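Local coordinates for protein putative sortase (Streptococcus pneumoniae, PDB 2W1J) that probably acts as a pilus-building class C sortase, a transpeptidase that covalently links pilin subunits into the pneumococcal pilus fibre, at residues 98-103 and 163-168. Numbering follows the deposited sequence.
Sequences GTSLPI and LLIVPG
Two loops of the sortase domain, one leading from strand 93-95 to strand 108-113 and the other from strand 144-155 to strand 170-178, meet where Thr99 touches Leu163 and Ser100 touches Ile165. The touch is light, burying 110 Å² in all, and is made by van der Waals contact at two points. At the first, the methyl CG2 of Thr99 rests 3.9 Å from the backbone O of Leu163. The torsion of Thr99 (chi1 75°) sets CG2 anti to its own carbonyl carbon and turns OG1 elsewhere, to hydrogen bonds with Leu96 O and Val111 N, so the hydroxyl is engaged by Leu96 and Val111 and the methyl is what meets the second loop. At the other point the end of Ile165 comes up to Ser100, although its CB does not point there, its CD1 lying 3.8 Å from Ser100 OG and its CG1 3.9 Å from the same oxygen. The hydroxyl thus has two carbons of one aliphatic branch alongside it, while its polar need is met by a hydrogen bond with His109 N. The backbones stay well apart, with Thr99 CA and Leu164 CA, the nearest pair, separated by 6.9 Å.

Much of the connection is indirect: Asn37 bridges the loops, its ND2 bonding to Gly98 O and its OD1 to Ile165 N, His109 joins them again through its ND1 to Leu164 O and its backbone to Ser100, and Leu163 packs against Val111 and Thr173. The two loops thus meet beside the parallel strands 108-113 and 170-178, neighbours in the eight-stranded beta-barrel of the sortase fold.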
loop_
_atom_site.group_PDB
_atom_site.type_symbol
_atom_site.label_atom_id
_atom_site.label_comp_id
_atom_site.label_asym_id
_atom_site.label_seq_id
_atom_site.Cartn_x
_atom_site.Cartn_y
_atom_site.Cartn_z
ATOM N N GLY A 98 3.584 1.286 10.492
ATOM C CA GLY A 98 4.834 0.639 10.863
ATOM C C GLY A 98 5.704 0.346 9.654
ATOM O O GLY A 98 6.892 0.084 9.807
ATOM N N THR A 99 5.120 0.380 8.454
ATOM C CA THR A 99 5.889 0.210 7.220
ATOM C C THR A 99 6.131 1.569 6.558
ATOM O O THR A 99 5.529 2.574 6.937
ATOM C CB THR A 99 5.234 -0.809 6.243
ATOM O OG1 THR A 99 4.084 -0.248 5.587
ATOM C CG2 THR A 99 4.860 -2.092 6.986
ATOM N N SER A 100 7.020 1.618 5.571
ATOM C CA SER A 100 7.378 2.885 4.938
ATOM C C SER A 100 6.177 3.502 4.231
ATOM O O SER A 100 5.357 2.777 3.635
ATOM C CB SER A 100 8.459 2.654 3.882
ATOM O OG SER A 100 9.580 1.958 4.392
ATOM N N LEU A 101 6.083 4.830 4.256
ATOM C CA LEU A 101 5.138 5.507 3.375
ATOM C C LEU A 101 5.495 5.240 1.919
ATOM O O LEU A 101 6.677 5.052 1.586
ATOM C CB LEU A 101 5.164 7.006 3.627
ATOM C CG LEU A 101 4.760 7.442 5.035
ATOM C CD1 LEU A 101 4.963 8.938 5.188
ATOM C CD2 LEU A 101 3.298 7.073 5.285
ATOM N N PRO A 102 4.478 5.219 1.042
ATOM C CA PRO A 102 4.687 4.801 -0.346
ATOM C C PRO A 102 5.248 5.942 -1.190
ATOM O O PRO A 102 4.571 6.489 -2.070
ATOM C CB PRO A 102 3.281 4.389 -0.797
ATOM C CG PRO A 102 2.371 5.265 0.022
ATOM C CD PRO A 102 3.044 5.367 1.366
ATOM N N ILE A 103 6.512 6.263 -0.927
ATOM C CA ILE A 103 7.255 7.265 -1.689
ATOM C C ILE A 103 8.566 6.711 -2.252
ATOM O O ILE A 103 9.320 7.432 -2.898
ATOM C CB ILE A 103 7.545 8.529 -0.851
ATOM C CG1 ILE A 103 8.434 8.186 0.350
ATOM C CG2 ILE A 103 6.244 9.161 -0.406
ATOM C CD1 ILE A 103 8.973 9.400 1.119
ATOM N N LEU A 163 7.734 -8.371 5.953
ATOM C CA LEU A 163 7.094 -7.071 5.762
ATOM C C LEU A 163 7.990 -5.917 6.176
ATOM O O LEU A 163 7.587 -4.762 6.071
ATOM C CB LEU A 163 5.795 -7.005 6.569
ATOM C CG LEU A 163 4.765 -8.079 6.206
ATOM C CD1 LEU A 163 3.517 -7.915 7.066
ATOM C CD2 LEU A 163 4.410 -8.024 4.729
ATOM N N LEU A 164 9.182 -6.231 6.666
ATOM C CA LEU A 164 10.080 -5.217 7.206
ATOM C C LEU A 164 11.047 -4.710 6.143
ATOM O O LEU A 164 11.241 -5.339 5.103
ATOM C CB LEU A 164 10.856 -5.795 8.390
ATOM C CG LEU A 164 9.982 -6.262 9.555
ATOM C CD1 LEU A 164 10.865 -6.834 10.656
ATOM C CD2 LEU A 164 9.109 -5.127 10.089
ATOM N N ILE A 165 11.677 -3.574 6.411
ATOM C CA ILE A 165 12.652 -3.018 5.480
ATOM C C ILE A 165 13.799 -3.993 5.268
ATOM O O ILE A 165 14.311 -4.577 6.227
ATOM C CB ILE A 165 13.191 -1.656 5.991
ATOM C CG1 ILE A 165 12.089 -0.599 5.889
ATOM C CG2 ILE A 165 14.428 -1.230 5.226
ATOM C CD1 ILE A 165 12.406 0.673 6.651
ATOM N N VAL A 166 14.193 -4.162 4.008
ATOM C CA VAL A 166 15.419 -4.872 3.676
ATOM C C VAL A 166 16.422 -3.825 3.204
ATOM O O VAL A 166 16.215 -3.183 2.182
ATOM C CB VAL A 166 15.181 -5.908 2.552
ATOM C CG1 VAL A 166 16.458 -6.692 2.276
ATOM C CG2 VAL A 166 14.024 -6.842 2.917
ATOM N N PRO A 167 17.500 -3.608 3.974
ATOM C CA PRO A 167 18.483 -2.607 3.542
ATOM C C PRO A 167 18.969 -2.848 2.106
ATOM O O PRO A 167 19.260 -3.982 1.731
ATOM C CB PRO A 167 19.638 -2.808 4.533
ATOM C CG PRO A 167 18.982 -3.374 5.746
ATOM C CD PRO A 167 17.875 -4.254 5.245
ATOM N N GLY A 168 19.052 -1.785 1.309
ATOM C CA GLY A 168 19.536 -1.896 -0.068
ATOM C C GLY A 168 18.478 -2.199 -1.117
ATOM O O GLY A 168 18.800 -2.359 -2.301
#